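PDB 1JL5: outer membrane protein YopM from Yersinia pestis, which probably acts as a secreted effector that alters host cell physiology and promotes survival of the bacterium in host tissues. Local coordinates for residues A[97-102]-A[117-122]; A[124-129]-A[145-150]; A[136-141]-A[158-163]; A[177-182]-A[199-204]. All blocks are in the same frame, centred on the assembly; numbering follows the deposited sequence.

Contact 1 of 4, residues A[97-102]-A[117-122]; sequences VASCNS and LVDNNN
Asn-121 reaches across to Ala-98, its ND2 donating to the backbone O of Ala-98 at 2.8 Å with an almost straight N-H line (178°). The acceptor lies in the plane of the Asn-121 amide. Ala-98 O is gripped twice, because Asn-101 ND2 from its own turn also donates to it, arriving from the opposite face of the carbonyl. The two amides lie side by side, pointing the same way, only 15° from coplanar. Asn-121 ND2 spends its other N-H on Val-118 O, at 2.6 Å. Two residues before each asparagine, Ser-99 OG donates to Asp-119 OD1; the modelled separation is too short for its exact value to be trusted. A chi1 of 54° sets the Asp-119 CG between the backbone N and the carbonyl carbon, while Asn-120 ND2 holds OD2 from its anti side at 2.6 Å.

This is the asparagine ladder of leucine-rich repeats, with one rung from repeat 2 and the next from repeat 3. Backbone bonds keep the turns in step: Ala-98 N to Leu-117 O (2.7 Å) at the parallel bridge, then Cys-100 N to Asp-119 O and Asn-101 N to Asn-120 O. Apolar contact is slight; Ala-98 CB meets Val-118 CG1 at 3.8 Å, and Cys-100 SG rests 3.6 Å from Asn-120 CB. Farther out, Asn-101 ND2 also donates to Leu-78 O, and its OD1 accepts from Leu-81 N and Leu-83 N. Asn-121 OD1 accepts from Leu-103 N, and Asn-141 ND2 of the following turn binds Val-118 O.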
# COMPACT_ATOMS: atom_id res chain seq x y z
N VAL A 97 2.79 36.80 -5.77
CA VAL A 97 2.47 35.40 -5.55
C VAL A 97 2.22 34.83 -6.93
O VAL A 97 1.16 35.04 -7.52
CB VAL A 97 1.22 35.24 -4.67
CG1 VAL A 97 0.96 33.77 -4.41
CG2 VAL A 97 1.41 35.99 -3.36
N ALA A 98 3.20 34.12 -7.46
CA ALA A 98 3.09 33.51 -8.78
C ALA A 98 3.48 32.06 -8.65
O ALA A 98 4.21 31.51 -9.47
CB ALA A 98 4.00 34.23 -9.77
N SER A 99 2.98 31.43 -7.59
CA SER A 99 3.27 30.04 -7.33
C SER A 99 2.64 29.16 -8.40
O SER A 99 1.67 29.55 -9.05
CB SER A 99 2.70 29.64 -5.97
OG SER A 99 3.08 30.56 -4.98
N CYS A 100 3.23 27.99 -8.59
CA CYS A 100 2.72 27.02 -9.54
C CYS A 100 2.50 27.54 -10.95
O CYS A 100 1.39 27.57 -11.45
CB CYS A 100 1.42 26.42 -9.00
SG CYS A 100 1.63 25.71 -7.36
N ASN A 101 3.59 27.94 -11.58
CA ASN A 101 3.54 28.40 -12.95
C ASN A 101 4.75 27.74 -13.57
O ASN A 101 5.31 26.83 -12.98
CB ASN A 101 3.64 29.93 -13.02
CG ASN A 101 2.34 30.61 -12.62
OD1 ASN A 101 1.32 30.47 -13.30
ND2 ASN A 101 2.37 31.34 -11.52
N SER A 102 5.14 28.18 -14.76
CA SER A 102 6.29 27.60 -15.42
C SER A 102 7.33 28.67 -15.60
O SER A 102 8.09 28.67 -16.57
CB SER A 102 5.91 27.05 -16.79
OG SER A 102 4.94 26.04 -16.66
N LEU A 117 6.57 35.05 -3.70
CA LEU A 117 6.14 33.66 -3.61
C LEU A 117 5.99 33.10 -5.01
O LEU A 117 4.93 33.22 -5.63
CB LEU A 117 4.79 33.53 -2.89
CG LEU A 117 4.79 33.39 -1.37
CD1 LEU A 117 5.29 34.66 -0.73
CD2 LEU A 117 3.37 33.06 -0.91
N VAL A 118 7.05 32.48 -5.50
CA VAL A 118 7.03 31.91 -6.83
C VAL A 118 7.45 30.46 -6.75
O VAL A 118 8.19 29.95 -7.58
CB VAL A 118 7.98 32.68 -7.77
CG1 VAL A 118 7.42 34.07 -8.02
CG2 VAL A 118 9.36 32.78 -7.14
N ASP A 119 6.98 29.79 -5.70
CA ASP A 119 7.28 28.39 -5.51
C ASP A 119 6.64 27.65 -6.67
O ASP A 119 5.69 28.14 -7.28
CB ASP A 119 6.68 27.89 -4.21
CG ASP A 119 5.20 28.18 -4.13
OD1 ASP A 119 4.85 29.37 -3.97
OD2 ASP A 119 4.39 27.24 -4.24
N ASN A 120 7.17 26.47 -6.98
CA ASN A 120 6.63 25.67 -8.05
C ASN A 120 6.65 26.39 -9.39
O ASN A 120 5.61 26.69 -9.98
CB ASN A 120 5.21 25.24 -7.69
CG ASN A 120 5.19 24.34 -6.48
OD1 ASN A 120 5.56 23.17 -6.56
ND2 ASN A 120 4.78 24.88 -5.34
N ASN A 121 7.86 26.67 -9.83
CA ASN A 121 8.09 27.30 -11.10
C ASN A 121 9.35 26.65 -11.61
O ASN A 121 9.80 25.67 -11.03
CB ASN A 121 8.26 28.81 -10.93
CG ASN A 121 6.93 29.52 -10.86
OD1 ASN A 121 6.17 29.50 -11.81
ND2 ASN A 121 6.65 30.14 -9.72
N ASN A 122 9.90 27.18 -12.69
CA ASN A 122 11.10 26.60 -13.27
C ASN A 122 12.25 27.58 -13.18
O ASN A 122 13.12 27.62 -14.04
CB ASN A 122 10.83 26.24 -14.73
CG ASN A 122 9.67 25.27 -14.88
OD1 ASN A 122 9.03 25.20 -15.92
ND2 ASN A 122 9.41 24.51 -13.82
O HOH W 1 6.93 23.97 -12.77

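Contact 2 of 4, residues A[124-129]-A[145-150]; sequences KALSDL and KLPELQ
Pro-147 is wedged against Leu-126 and Leu-129, and its ring carries most of the close packing between these two extended segments, whose directions differ by only 11°. Its CD lies 3.6 Å from Leu-126 CB. Leu-129 comes at about a right angle, placing CD2 3.8 Å from Pro-147 CG. On the inner side Leu-126 lies alongside Leu-146, CD1 against CD2, and Leu-129 CD1 meets Leu-149 CD2 at 3.4 Å, tighter than an ordinary van der Waals contact. Leu-136 of the neighbouring strand lies beneath Leu-126, Leu-129 and Leu-149.

The outer side is different, for there the two backbones are joined through water. One molecule accepts from Leu-126 N and donates to Lys-145 O, both at 2.7 Å; another links Leu-129 N to Glu-148 O. A third donates to Asp-128 OD1 at 2.6 Å and accepts from Glu-148 N. Lys-124 turns its amine to a salt bridge with Glu-144. Leucines and a proline facing inward from an extended chain, with water binding its outer edge, mark the convex side of this leucine-rich-repeat solenoid, built of short repeats that carry no helix here.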
# COMPACT_ATOMS: atom_id res chain seq x y z
N LYS A 124 15.62 29.03 -12.45
CA LYS A 124 16.94 28.44 -12.27
C LYS A 124 17.82 29.45 -11.57
O LYS A 124 18.88 29.11 -11.04
CB LYS A 124 17.55 28.06 -13.62
CG LYS A 124 16.79 26.95 -14.34
CD LYS A 124 17.61 26.35 -15.47
CE LYS A 124 18.87 25.67 -14.93
NZ LYS A 124 19.67 24.99 -16.00
N ALA A 125 17.37 30.70 -11.55
CA ALA A 125 18.13 31.76 -10.91
C ALA A 125 17.20 32.87 -10.47
O ALA A 125 16.07 32.99 -10.94
CB ALA A 125 19.18 32.30 -11.86
N LEU A 126 17.69 33.69 -9.54
CA LEU A 126 16.93 34.82 -9.04
C LEU A 126 17.85 36.01 -9.14
O LEU A 126 19.05 35.91 -8.88
CB LEU A 126 16.56 34.63 -7.57
CG LEU A 126 15.57 33.55 -7.15
CD1 LEU A 126 15.48 33.53 -5.63
CD2 LEU A 126 14.21 33.83 -7.77
N SER A 127 17.30 37.15 -9.53
CA SER A 127 18.11 38.34 -9.62
C SER A 127 18.28 38.75 -8.17
O SER A 127 17.57 38.24 -7.30
CB SER A 127 17.36 39.43 -10.39
OG SER A 127 17.17 39.03 -11.73
N ASP A 128 19.21 39.65 -7.90
CA ASP A 128 19.42 40.09 -6.54
C ASP A 128 18.06 40.48 -5.99
O ASP A 128 17.27 41.12 -6.67
CB ASP A 128 20.39 41.26 -6.49
CG ASP A 128 21.75 40.88 -7.02
OD1 ASP A 128 22.13 39.71 -6.83
OD2 ASP A 128 22.43 41.75 -7.60
N LEU A 129 17.80 40.07 -4.76
CA LEU A 129 16.52 40.32 -4.12
C LEU A 129 16.16 41.78 -3.95
O LEU A 129 17.03 42.64 -3.78
CB LEU A 129 16.49 39.65 -2.75
CG LEU A 129 16.80 38.16 -2.74
CD1 LEU A 129 16.68 37.64 -1.31
CD2 LEU A 129 15.83 37.42 -3.67
N LYS A 145 21.48 28.33 -7.68
CA LYS A 145 22.12 29.16 -6.68
C LYS A 145 21.16 30.27 -6.32
O LYS A 145 20.22 30.54 -7.05
CB LYS A 145 23.44 29.74 -7.22
CG LYS A 145 23.30 30.50 -8.53
CD LYS A 145 24.66 30.86 -9.10
CE LYS A 145 24.54 31.49 -10.49
NZ LYS A 145 25.87 31.80 -11.11
N LEU A 146 21.40 30.88 -5.17
CA LEU A 146 20.55 31.97 -4.73
C LEU A 146 21.36 33.25 -4.79
O LEU A 146 22.59 33.21 -4.70
CB LEU A 146 20.10 31.74 -3.29
CG LEU A 146 19.03 30.68 -3.03
CD1 LEU A 146 18.85 30.52 -1.52
CD2 LEU A 146 17.73 31.09 -3.68
N PRO A 147 20.69 34.39 -4.96
CA PRO A 147 21.46 35.63 -5.00
C PRO A 147 21.88 35.87 -3.56
O PRO A 147 21.38 35.20 -2.65
CB PRO A 147 20.44 36.65 -5.48
CG PRO A 147 19.17 36.14 -4.89
CD PRO A 147 19.26 34.65 -5.16
N GLU A 148 22.80 36.80 -3.34
CA GLU A 148 23.23 37.10 -1.98
C GLU A 148 21.99 37.35 -1.14
O GLU A 148 21.04 37.97 -1.61
CB GLU A 148 24.14 38.33 -1.98
CG GLU A 148 24.54 38.80 -0.60
CD GLU A 148 25.53 39.94 -0.65
OE1 GLU A 148 25.21 40.98 -1.28
OE2 GLU A 148 26.63 39.80 -0.07
N LEU A 149 21.99 36.86 0.09
CA LEU A 149 20.84 37.02 0.97
C LEU A 149 21.17 37.78 2.25
O LEU A 149 20.30 38.41 2.84
CB LEU A 149 20.31 35.64 1.37
CG LEU A 149 19.99 34.63 0.27
CD1 LEU A 149 19.68 33.27 0.90
CD2 LEU A 149 18.83 35.12 -0.56
N GLN A 150 22.42 37.72 2.66
CA GLN A 150 22.84 38.35 3.90
C GLN A 150 22.57 39.85 3.99
O GLN A 150 22.46 40.38 5.09
CB GLN A 150 24.33 38.08 4.15
CG GLN A 150 25.28 38.79 3.22
CD GLN A 150 26.71 38.41 3.49
OE1 GLN A 150 27.13 38.31 4.64
NE2 GLN A 150 27.48 38.20 2.43
O HOH W 2 19.84 32.98 -8.04
O HOH W 3 23.75 38.14 -5.56
O HOH W 4 20.23 39.51 -3.58

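Contact 3 of 4, residues A[136-141]-A[158-163]; sequences LGVSNN and IDVDNN. With CA (calcium ion), chain D.
The amide of Asn-163 meets the carbonyl of Val-138: ND2 donates to Val-138 O at 2.8 Å, with that oxygen in the amide's own plane and the donor tilted 34° from the carbonyl plane. Asn-141 ND2 comes to the same oxygen from the other face, well above the plane, and also donates to Val-118 O. Asn-163 ND2 in turn binds Val-160 O. A second amide pair, Asn-140 and Asn-162, crosses obliquely with planes 57° apart, and Asn-140 OD1 lies over the CB and amide of Asn-162. Asn-162 CG is anti to its backbone N (chi1 -153°), and the amide beyond it binds a calcium ion through OD1 at 2.4 Å. Three waters also bind the calcium ion, two at ordinary range and a third more distant, at 2.9 Å. Glu-380 of the second subunit packs on Asn-162.

The carboxylate of Asp-159 closes an Asx turn, OD1 accepting from Asp-161 N at 3.1 Å, while Ser-139 CB lies 3.2 Å from the same oxygen. On the buried side Val-138 CG2 presses on Val-160 CG1 at 3.3 Å, an unusually tight pair. Parallel bridging fixes the register through Asp-159 N to Leu-136 O (2.6 Å) and Val-138 N to Asp-159 O (2.7 Å), and Asn-141 N to Asn-162 O extends it into the turns. Repeats 4 and 5 are thus stacked as neighbouring coils of the leucine-rich-repeat solenoid, with Gly-137 bonded to the backbone of Leu-116 and Val-118 on one flank and, on the other, Ile-158 and Asp-159 packed against Ile-178 and Ala-179 of strand 177-179.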
# COMPACT_ATOMS: atom_id res chain seq x y z
N LEU A 136 10.89 35.23 0.86
CA LEU A 136 11.43 34.71 -0.38
C LEU A 136 10.93 33.27 -0.53
O LEU A 136 11.55 32.34 -0.03
CB LEU A 136 12.95 34.73 -0.36
CG LEU A 136 13.62 34.14 -1.61
CD1 LEU A 136 13.19 34.92 -2.84
CD2 LEU A 136 15.12 34.17 -1.45
N GLY A 137 9.80 33.12 -1.21
CA GLY A 137 9.23 31.81 -1.43
C GLY A 137 9.53 31.35 -2.84
O GLY A 137 8.84 31.73 -3.78
N VAL A 138 10.58 30.54 -2.98
CA VAL A 138 10.98 30.04 -4.28
C VAL A 138 11.17 28.53 -4.23
O VAL A 138 11.99 27.97 -4.96
CB VAL A 138 12.30 30.68 -4.72
CG1 VAL A 138 12.11 32.17 -4.93
CG2 VAL A 138 13.36 30.43 -3.67
N SER A 139 10.41 27.88 -3.37
CA SER A 139 10.52 26.44 -3.26
C SER A 139 10.04 25.82 -4.56
O SER A 139 9.33 26.45 -5.34
CB SER A 139 9.67 25.92 -2.11
OG SER A 139 8.29 26.11 -2.38
N ASN A 140 10.45 24.58 -4.79
CA ASN A 140 10.03 23.87 -5.98
C ASN A 140 10.34 24.63 -7.25
O ASN A 140 9.45 24.96 -8.03
CB ASN A 140 8.55 23.56 -5.89
CG ASN A 140 8.22 22.72 -4.68
OD1 ASN A 140 8.78 21.65 -4.50
ND2 ASN A 140 7.31 23.21 -3.84
N ASN A 141 11.61 24.91 -7.44
CA ASN A 141 12.07 25.59 -8.62
C ASN A 141 13.32 24.85 -9.02
O ASN A 141 13.55 23.73 -8.57
CB ASN A 141 12.34 27.06 -8.33
CG ASN A 141 11.10 27.91 -8.52
OD1 ASN A 141 10.69 28.15 -9.64
ND2 ASN A 141 10.49 28.33 -7.42
N ILE A 158 12.91 32.54 4.09
CA ILE A 158 13.53 32.10 2.86
C ILE A 158 13.07 30.67 2.68
O ILE A 158 13.39 29.80 3.50
CB ILE A 158 15.07 32.09 2.92
CG1 ILE A 158 15.63 33.51 2.78
CG2 ILE A 158 15.62 31.24 1.78
CD1 ILE A 158 15.17 34.45 3.84
N ASP A 159 12.31 30.43 1.63
CA ASP A 159 11.86 29.09 1.34
C ASP A 159 12.41 28.76 -0.03
O ASP A 159 11.85 29.17 -1.05
CB ASP A 159 10.34 29.01 1.31
CG ASP A 159 9.84 27.61 1.05
OD1 ASP A 159 10.69 26.72 0.80
OD2 ASP A 159 8.62 27.39 1.10
N VAL A 160 13.53 28.05 -0.05
CA VAL A 160 14.15 27.65 -1.30
C VAL A 160 14.11 26.13 -1.33
O VAL A 160 14.91 25.49 -2.01
CB VAL A 160 15.59 28.13 -1.38
CG1 VAL A 160 15.62 29.65 -1.36
CG2 VAL A 160 16.39 27.56 -0.22
N ASP A 161 13.18 25.57 -0.58
CA ASP A 161 13.02 24.13 -0.53
C ASP A 161 12.80 23.59 -1.93
O ASP A 161 12.22 24.26 -2.78
CB ASP A 161 11.83 23.77 0.37
CG ASP A 161 11.46 22.30 0.27
OD1 ASP A 161 10.87 21.90 -0.77
OD2 ASP A 161 11.75 21.54 1.22
N ASN A 162 13.29 22.38 -2.16
CA ASN A 162 13.13 21.72 -3.43
C ASN A 162 13.65 22.54 -4.61
O ASN A 162 12.89 23.04 -5.44
CB ASN A 162 11.66 21.37 -3.65
CG ASN A 162 11.49 20.17 -4.55
OD1 ASN A 162 12.17 20.04 -5.56
ND2 ASN A 162 10.57 19.29 -4.18
N ASN A 163 14.96 22.68 -4.66
CA ASN A 163 15.61 23.39 -5.73
C ASN A 163 16.87 22.61 -6.01
O ASN A 163 16.97 21.45 -5.61
CB ASN A 163 15.92 24.82 -5.31
CG ASN A 163 14.76 25.75 -5.56
OD1 ASN A 163 14.47 26.07 -6.71
ND2 ASN A 163 14.07 26.15 -4.51
CA CA D . 13.49 18.13 -6.32
O HOH W 5 15.23 19.41 -5.35
O HOH W 6 11.51 16.18 -6.94
O HOH W 7 12.77 19.25 -8.44

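Contact 4 of 4, residues A[177-182]-A[199-204]; sequences FIAAGN and AIYADN
Tyr-201 lies across Ala-179 and Phe-177. At its root, CB rests 3.7 Å from Ala-179 CB, and CG keeps a looser contact with the same methyl. Chi1 of -68° sets CG beside the backbone N, and the ring then carries CD1 to within 3.7 Å of both Phe-177 CE2 and CZ. Next along, CE1 makes the closest approach, 3.2 Å from Phe-177 CE2. CZ follows at 4.1 Å from that CE2. The two rings meet obliquely, with centroids 5.1 Å apart and planes at 37°, and Ile-178 O lies at the edge of the tyrosine ring, in its plane. Phe-177 also touches Ala-199, on the same strand as Tyr-201, its CD2 lying 3.5 Å from Ala-199 CB.

Phe-177, Ala-179, Ala-199 and Tyr-201 share one face of the parallel strands, the concave surface of a leucine-rich-repeat solenoid, while Ile-178 and Ile-200 turn to its buried interior. The strands, 8° from parallel, are tied by Ile-178 N to Ala-199 O (3.0 Å) and Tyr-201 N to Ile-178 O (2.7 Å). Ala-180 N also donates to Tyr-201 O, though that modelled bond is very short and its length doubtful. Past the strands, the side chains of Asn-182 and Asn-204 cross at a slant, and Asn-204 ND2 holds Asp-203 OD2. Asn-205 ND2 donates to both Ala-180 O and Ala-202 O, prolonging the ladder between repeats 6 and 7, and Val-221 of the next strand packs against Tyr-201.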
# COMPACT_ATOMS: atom_id res chain seq x y z
N PHE A 177 13.21 32.36 9.28
CA PHE A 177 12.84 31.06 8.78
C PHE A 177 13.47 30.77 7.44
O PHE A 177 13.39 31.56 6.51
CB PHE A 177 11.31 31.00 8.67
CG PHE A 177 10.79 29.77 7.97
CD1 PHE A 177 11.00 29.57 6.61
CD2 PHE A 177 10.03 28.84 8.67
CE1 PHE A 177 10.47 28.46 5.95
CE2 PHE A 177 9.49 27.72 8.02
CZ PHE A 177 9.72 27.54 6.66
N ILE A 178 14.13 29.62 7.36
CA ILE A 178 14.71 29.21 6.11
C ILE A 178 14.44 27.74 5.88
O ILE A 178 14.75 26.88 6.71
CB ILE A 178 16.22 29.47 6.03
CG1 ILE A 178 16.70 29.08 4.62
CG2 ILE A 178 16.96 28.68 7.11
CD1 ILE A 178 18.10 29.50 4.30
N ALA A 179 13.79 27.47 4.75
CA ALA A 179 13.49 26.12 4.35
C ALA A 179 14.35 25.98 3.11
O ALA A 179 14.16 26.68 2.12
CB ALA A 179 12.01 25.98 3.99
N ALA A 180 15.35 25.11 3.20
CA ALA A 180 16.26 24.88 2.09
C ALA A 180 16.35 23.38 1.91
O ALA A 180 17.33 22.84 1.41
CB ALA A 180 17.62 25.46 2.39
N GLY A 181 15.30 22.70 2.36
CA GLY A 181 15.26 21.26 2.25
C GLY A 181 15.15 20.83 0.81
O GLY A 181 14.78 21.60 -0.07
N ASN A 182 15.49 19.57 0.57
CA ASN A 182 15.42 18.98 -0.75
C ASN A 182 16.20 19.80 -1.76
O ASN A 182 15.67 20.28 -2.77
CB ASN A 182 13.97 18.84 -1.21
CG ASN A 182 13.82 17.82 -2.32
OD1 ASN A 182 12.78 17.75 -2.99
ND2 ASN A 182 14.86 17.01 -2.53
N ALA A 199 13.40 28.74 12.65
CA ALA A 199 13.12 27.50 11.96
C ALA A 199 14.04 27.26 10.78
O ALA A 199 14.22 28.13 9.93
CB ALA A 199 11.67 27.47 11.49
N ILE A 200 14.62 26.07 10.76
CA ILE A 200 15.50 25.69 9.68
C ILE A 200 15.03 24.37 9.11
O ILE A 200 14.87 23.39 9.84
CB ILE A 200 16.95 25.46 10.15
CG1 ILE A 200 17.53 26.74 10.74
CG2 ILE A 200 17.79 24.96 8.98
CD1 ILE A 200 18.89 26.51 11.38
N TYR A 201 14.77 24.37 7.82
CA TYR A 201 14.38 23.16 7.13
C TYR A 201 15.52 22.99 6.16
O TYR A 201 15.73 23.83 5.28
CB TYR A 201 13.05 23.33 6.40
CG TYR A 201 11.89 23.49 7.35
CD1 TYR A 201 11.67 24.70 8.00
CD2 TYR A 201 11.04 22.43 7.61
CE1 TYR A 201 10.62 24.84 8.90
CE2 TYR A 201 9.99 22.56 8.51
CZ TYR A 201 9.79 23.77 9.15
OH TYR A 201 8.75 23.92 10.04
N ALA A 202 16.30 21.93 6.35
CA ALA A 202 17.43 21.66 5.50
C ALA A 202 17.46 20.16 5.27
O ALA A 202 18.49 19.59 4.95
CB ALA A 202 18.71 22.13 6.18
N ASP A 203 16.31 19.54 5.46
CA ASP A 203 16.20 18.11 5.26
C ASP A 203 16.44 17.83 3.78
O ASP A 203 16.41 18.74 2.95
CB ASP A 203 14.79 17.65 5.60
CG ASP A 203 13.73 18.41 4.84
OD1 ASP A 203 13.61 19.63 5.07
OD2 ASP A 203 13.04 17.80 4.00
N ASN A 204 16.68 16.57 3.47
CA ASN A 204 16.88 16.17 2.09
C ASN A 204 17.92 17.00 1.37
O ASN A 204 17.67 17.61 0.34
CB ASN A 204 15.56 16.25 1.35
CG ASN A 204 14.61 15.18 1.81
OD1 ASN A 204 14.75 14.03 1.42
ND2 ASN A 204 13.65 15.55 2.66

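In the fold
Contacts 1, 3 and 4 sample one edge of the solenoid at successive repeats, each pairing a strand end and the asparagine-rich turn behind it; contacts 1 and 3 meet directly, as do 3 and 4, through probable backbone hydrogen bonds. Contact 3 is the most buried of these three, and its turn reaches a bound calcium ion. Contact 4 is more fully a strand pair, with aromatic side chains on the exposed face, whereas contact 1 depends mainly on polar turns. Contact 2 lies nearer the surface, on the opposite side of the leucine core, and shares repeats with contacts 1 and 3. Water joins its backbones where direct hydrogen bonds join theirs, and its leucines pack onto Leu-136, Val-138 and Val-160 of contact 3.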